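Local coordinates for ribokinase (Staphylococcus aureus, PDB 3RY7), which catalyses the magnesium-dependent transfer of phosphate from ATP to O-5 of D-ribose, giving D-ribose 5-phosphate, at residues N165-K170 with E187-L192; I182-E187 with T218-L223. All coordinates share one frame; numbering follows the deposited sequence.

Interaction 1 (N165-K170 with E187-L192); sequences NPAPAK and ETEAEL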
loop_
_atom_site.group_PDB
_atom_site.type_symbol
_atom_site.label_atom_id
_atom_site.label_comp_id
_atom_site.label_asym_id
_atom_site.label_seq_id
_atom_site.Cartn_x
_atom_site.Cartn_y
_atom_site.Cartn_z
ATOM N N ASN A 165 19.527 16.072 -11.354
ATOM C CA ASN A 165 19.685 14.921 -10.469
ATOM C C ASN A 165 20.578 13.916 -11.182
ATOM O O ASN A 165 20.120 13.192 -12.063
ATOM C CB ASN A 165 18.306 14.344 -10.141
ATOM C CG ASN A 165 18.368 12.941 -9.580
ATOM O OD1 ASN A 165 17.644 12.061 -10.036
ATOM N ND2 ASN A 165 19.238 12.718 -8.593
ATOM N N PRO A 166 21.877 13.896 -10.829
ATOM C CA PRO A 166 22.884 13.186 -11.623
ATOM C C PRO A 166 22.897 11.680 -11.360
ATOM O O PRO A 166 23.936 11.132 -10.970
ATOM C CB PRO A 166 24.203 13.828 -11.164
ATOM C CG PRO A 166 23.942 14.205 -9.738
ATOM C CD PRO A 166 22.474 14.579 -9.665
ATOM N N ALA A 167 21.755 11.040 -11.607
ATOM C CA ALA A 167 21.501 9.636 -11.278
ATOM C C ALA A 167 20.905 8.953 -12.496
ATOM O O ALA A 167 20.094 9.544 -13.200
ATOM C CB ALA A 167 20.507 9.541 -10.099
ATOM N N PRO A 168 21.343 7.729 -12.786
ATOM C CA PRO A 168 22.407 7.032 -12.065
ATOM C C PRO A 168 23.769 7.694 -12.314
ATOM O O PRO A 168 23.969 8.350 -13.347
ATOM C CB PRO A 168 22.386 5.642 -12.708
ATOM C CG PRO A 168 21.942 5.912 -14.126
ATOM C CD PRO A 168 20.907 6.988 -13.985
ATOM N N ALA A 169 24.692 7.505 -11.375
ATOM C CA ALA A 169 26.008 8.117 -11.438
ATOM C C ALA A 169 26.692 7.900 -12.779
ATOM O O ALA A 169 26.722 6.793 -13.312
ATOM C CB ALA A 169 26.880 7.584 -10.320
ATOM N N LYS A 170 27.231 8.979 -13.326
ATOM C CA LYS A 170 28.130 8.880 -14.468
ATOM C C LYS A 170 28.910 10.181 -14.637
ATOM O O LYS A 170 28.537 11.211 -14.074
ATOM C CB LYS A 170 27.382 8.469 -15.747
ATOM C CG LYS A 170 26.182 9.315 -16.102
ATOM C CD LYS A 170 25.501 8.822 -17.389
ATOM C CE LYS A 170 24.541 7.662 -17.128
ATOM N NZ LYS A 170 23.643 7.386 -18.301
ATOM N N GLU A 187 25.175 10.504 -2.038
ATOM C CA GLU A 187 26.574 10.447 -1.609
ATOM C C GLU A 187 27.454 9.792 -2.648
ATOM O O GLU A 187 28.614 10.174 -2.842
ATOM C CB GLU A 187 26.699 9.677 -0.296
ATOM C CG GLU A 187 25.984 10.338 0.844
ATOM C CD GLU A 187 25.589 9.355 1.922
ATOM O OE1 GLU A 187 26.481 8.628 2.427
ATOM O OE2 GLU A 187 24.381 9.317 2.256
ATOM N N THR A 188 26.904 8.787 -3.312
ATOM C CA THR A 188 27.679 8.030 -4.276
ATOM C C THR A 188 27.922 8.863 -5.531
ATOM O O THR A 188 29.023 8.864 -6.085
ATOM C CB THR A 188 26.970 6.713 -4.635
ATOM O OG1 THR A 188 26.465 6.107 -3.434
ATOM C CG2 THR A 188 27.933 5.769 -5.318
ATOM N N GLU A 189 26.889 9.586 -5.956
ATOM C CA GLU A 189 26.965 10.446 -7.138
ATOM C C GLU A 189 27.883 11.652 -6.909
ATOM O O GLU A 189 28.637 12.040 -7.802
ATOM C CB GLU A 189 25.557 10.891 -7.560
ATOM C CG GLU A 189 24.737 9.757 -8.202
ATOM C CD GLU A 189 23.262 9.742 -7.796
ATOM O OE1 GLU A 189 22.739 10.755 -7.270
ATOM O OE2 GLU A 189 22.619 8.693 -8.025
ATOM N N ALA A 190 27.823 12.229 -5.712
ATOM C CA ALA A 190 28.706 13.327 -5.344
ATOM C C ALA A 190 30.174 12.937 -5.517
ATOM O O ALA A 190 30.946 13.655 -6.163
ATOM C CB ALA A 190 28.437 13.761 -3.926
ATOM N N GLU A 191 30.541 11.821 -4.943
ATOM C CA GLU A 191 31.949 11.346 -4.955
ATOM C C GLU A 191 32.473 10.988 -6.329
ATOM O O GLU A 191 33.632 11.118 -6.578
ATOM C CB GLU A 191 32.125 10.114 -4.070
ATOM C CG GLU A 191 31.484 10.247 -2.715
ATOM C CD GLU A 191 31.475 8.941 -1.936
ATOM O OE1 GLU A 191 32.285 8.025 -2.279
ATOM O OE2 GLU A 191 30.654 8.850 -0.984
ATOM N N LEU A 192 31.626 10.532 -7.220
ATOM C CA LEU A 192 32.042 10.232 -8.584
ATOM C C LEU A 192 32.332 11.529 -9.338
ATOM O O LEU A 192 33.206 11.581 -10.209
ATOM C CB LEU A 192 30.977 9.413 -9.318
ATOM C CG LEU A 192 31.234 9.258 -10.820
ATOM C CD1 LEU A 192 32.552 8.520 -11.086
ATOM C CD2 LEU A 192 30.071 8.557 -11.507
HETATM O O HOH W 1 19.943 10.603 -6.648
HETATM O O HOH W 2 23.997 5.892 -8.454
#

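Interaction 2 (I182-E187 with T218-L223); sequences IIVPNE and TVLITL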
loop_
_atom_site.group_PDB
_atom_site.type_symbol
_atom_site.label_atom_id
_atom_site.label_comp_id
_atom_site.label_asym_id
_atom_site.label_seq_id
_atom_site.Cartn_x
_atom_site.Cartn_y
_atom_site.Cartn_z
ATOM N N ILE A 182 21.383 24.001 -9.979
ATOM C CA ILE A 182 21.164 23.218 -8.766
ATOM C C ILE A 182 21.495 21.772 -9.050
ATOM O O ILE A 182 20.892 21.164 -9.940
ATOM C CB ILE A 182 19.685 23.259 -8.332
ATOM C CG1 ILE A 182 19.155 24.688 -8.284
ATOM C CG2 ILE A 182 19.482 22.550 -6.988
ATOM C CD1 ILE A 182 17.736 24.769 -7.671
ATOM N N ILE A 183 22.456 21.217 -8.323
ATOM C CA ILE A 183 22.774 19.814 -8.483
ATOM C C ILE A 183 22.370 19.025 -7.224
ATOM O O ILE A 183 22.560 19.495 -6.104
ATOM C CB ILE A 183 24.247 19.618 -8.865
ATOM C CG1 ILE A 183 24.462 18.229 -9.437
ATOM C CG2 ILE A 183 25.179 19.906 -7.679
ATOM C CD1 ILE A 183 25.817 18.038 -10.097
ATOM N N VAL A 184 21.800 17.837 -7.415
ATOM C CA VAL A 184 21.245 17.045 -6.308
ATOM C C VAL A 184 21.688 15.584 -6.369
ATOM O O VAL A 184 20.871 14.701 -6.609
ATOM C CB VAL A 184 19.700 17.060 -6.357
ATOM C CG1 VAL A 184 19.103 16.327 -5.180
ATOM C CG2 VAL A 184 19.183 18.486 -6.422
ATOM N N PRO A 185 22.981 15.321 -6.172
ATOM C CA PRO A 185 23.437 13.930 -6.132
ATOM C C PRO A 185 23.102 13.261 -4.791
ATOM O O PRO A 185 22.665 13.927 -3.850
ATOM C CB PRO A 185 24.956 14.058 -6.284
ATOM C CG PRO A 185 25.267 15.411 -5.742
ATOM C CD PRO A 185 24.098 16.277 -6.091
ATOM N N ASN A 186 23.270 11.946 -4.724
ATOM C CA ASN A 186 23.324 11.275 -3.443
ATOM C C ASN A 186 24.814 11.199 -3.115
ATOM O O ASN A 186 25.635 11.766 -3.855
ATOM C CB ASN A 186 22.683 9.892 -3.528
ATOM C CG ASN A 186 23.406 8.980 -4.487
ATOM O OD1 ASN A 186 24.546 9.229 -4.851
ATOM N ND2 ASN A 186 22.749 7.907 -4.897
ATOM N N GLU A 187 25.175 10.504 -2.038
ATOM C CA GLU A 187 26.574 10.447 -1.609
ATOM C C GLU A 187 27.454 9.792 -2.648
ATOM O O GLU A 187 28.614 10.174 -2.842
ATOM C CB GLU A 187 26.699 9.677 -0.296
ATOM C CG GLU A 187 25.984 10.338 0.844
ATOM C CD GLU A 187 25.589 9.355 1.922
ATOM O OE1 GLU A 187 26.481 8.628 2.427
ATOM O OE2 GLU A 187 24.381 9.317 2.256
ATOM N N THR A 218 23.936 26.101 -6.391
ATOM C CA THR A 218 23.281 25.440 -5.265
ATOM C C THR A 218 23.537 23.959 -5.303
ATOM O O THR A 218 23.347 23.305 -6.336
ATOM C CB THR A 218 21.784 25.645 -5.283
ATOM O OG1 THR A 218 21.511 27.050 -5.324
ATOM C CG2 THR A 218 21.152 24.998 -4.033
ATOM N N VAL A 219 23.969 23.436 -4.164
ATOM C CA VAL A 219 24.356 22.044 -4.039
ATOM C C VAL A 219 23.543 21.386 -2.937
ATOM O O VAL A 219 23.456 21.925 -1.835
ATOM C CB VAL A 219 25.850 21.923 -3.696
ATOM C CG1 VAL A 219 26.263 20.464 -3.603
ATOM C CG2 VAL A 219 26.688 22.652 -4.746
ATOM N N LEU A 220 22.920 20.250 -3.252
ATOM C CA LEU A 220 22.322 19.370 -2.239
ATOM C C LEU A 220 22.955 18.005 -2.358
ATOM O O LEU A 220 23.135 17.488 -3.465
ATOM C CB LEU A 220 20.822 19.180 -2.432
ATOM C CG LEU A 220 19.858 20.295 -2.084
ATOM C CD1 LEU A 220 20.175 21.553 -2.895
ATOM C CD2 LEU A 220 18.440 19.797 -2.344
ATOM N N ILE A 221 23.287 17.413 -1.223
ATOM C CA ILE A 221 23.700 16.031 -1.222
ATOM C C ILE A 221 22.702 15.260 -0.375
ATOM O O ILE A 221 22.579 15.501 0.828
ATOM C CB ILE A 221 25.109 15.854 -0.670
ATOM C CG1 ILE A 221 26.080 16.798 -1.394
ATOM C CG2 ILE A 221 25.551 14.396 -0.790
ATOM C CD1 ILE A 221 27.515 16.706 -0.901
ATOM N N THR A 222 21.964 14.363 -1.014
ATOM C CA THR A 222 21.026 13.520 -0.295
ATOM C C THR A 222 21.815 12.436 0.443
ATOM O O THR A 222 22.748 11.838 -0.114
ATOM C CB THR A 222 19.980 12.915 -1.244
ATOM O OG1 THR A 222 20.636 12.285 -2.353
ATOM C CG2 THR A 222 19.040 14.002 -1.739
ATOM N N LEU A 223 21.468 12.219 1.708
ATOM C CA LEU A 223 22.279 11.367 2.578
ATOM C C LEU A 223 21.508 10.139 3.075
ATOM O O LEU A 223 21.978 9.411 3.960
ATOM C CB LEU A 223 22.805 12.177 3.766
ATOM C CG LEU A 223 23.536 13.477 3.405
ATOM C CD1 LEU A 223 23.683 14.374 4.622
ATOM C CD2 LEU A 223 24.885 13.182 2.781
HETATM O O HOH W 3 19.744 12.726 -4.953
#

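Interaction 1 (N165-K170 with E187-L192)
Glu189 reaches out of the first turn of its helix and lays its side chain along the loop at Pro166, Ala167 and Ala169. With CG anti to the carbonyl carbon (chi1 -73°), Glu189 CG comes to 3.2 Å from Pro166 O and also touches Ala169 CB. The chain then bends at chi2, and the carboxylate ends beside Ala167, with Glu189 OE2 3.1 Å from Ala167 CB. Methyl side chains suit both alanine positions, since the acid runs close against them. No direct hydrogen bond joins the two segments; water does the bridging. One water donates to Glu189 OE1 (2.9 Å) and accepts from Asn165 ND2, whose OD1 is held by Gln46; another donates to OE2 and is weakly bound by Ala169 N. The loop keeps its shape through an inverse gamma turn centred on Pro166, with Ala167 N 2.7 Å from Asn165 O, and through a cis peptide before Pro168. Further along, Leu192 sets CG anti to its backbone N and brings CD2 to 3.5 Å from Ala169 CB, an apolar contact on the solvent-exposed side. Glu189 OE1 also lies 2.9 Å from Asn186 N, while Asn186 OD1 accepts from Glu189 N: a capping box, formed by the Asn-x-x-Glu motif of PfkB sugar kinases, beside the probable ATP-binding residue Asn186.

Interaction 2 (I182-E187 with T218-L223)
Ile182 and Ile183 pair in parallel with Thr218 and Val219, Ile183 N donating to Thr218 O (3.0 Å) and Leu220 N donating almost straight to Ile183 O (N-H...O 175°). Pro185 then interrupts the pattern: lacking an N-H, it turns its CD to Leu220 O at 3.0 Å, and pairing resumes when Thr222 N donates to Pro185 O (3.0 Å). Beta-branched residues fit these extended backbones. Ile182 and Thr218 lie side by side on one face, Ile182 CG1 4.1 Å from Thr218 CB, while Ile183 and Val219 meet through CG2 and CG1 on the other. Val184 crosses Thr222 at about a right angle, methyl to methyl. Thr222 OG1, set between its backbone N and carbonyl carbon (chi1 51°), sits 3.1 Å from Asn186 CA and shares a water with Val184 O, so one side chain serves both an apolar and a polar neighbour. At the end Glu187 stretches across Leu223, its CG 3.6 Å from Leu223 CD2. Its OE2 comes within 2.9 Å of Leu223 O; as both are acceptors, this nearness would tend to raise the acid's pKa. Strand 161-165 flanks 182-183 on its other edge, and Val219 continues the sheet to Ala231. Phe211 of helix 201-213 covers Ile183 and Val219, whereas Phe256 and Phe260 of helix 252-263 pack on Leu220 from the opposite face.

In the fold
The four segments alternate along the chain, 165-170, 182-187, 187-192 and 218-223, so interactions 1 and 2 interlock, sharing Glu187, with centres about 9 Å apart. Strands 161-165, 182-183 and 218-222 are successive parallel neighbours in the large nine-stranded sheet; interaction 2 joins the latter two, while interaction 1 links the loop leaving the first to helix 187-194, which follows the second. Contact between the two runs through Asn165 ND2 to Val184 O, probably a hydrogen bond, and Pro166 packed on Pro185. The ends of these strands thus gather beside Asn186, Thr222 and Leu223, probable ATP-binding residues, as in ribokinase-like folds, where the nucleotide site lies at the strands' C-terminal ends.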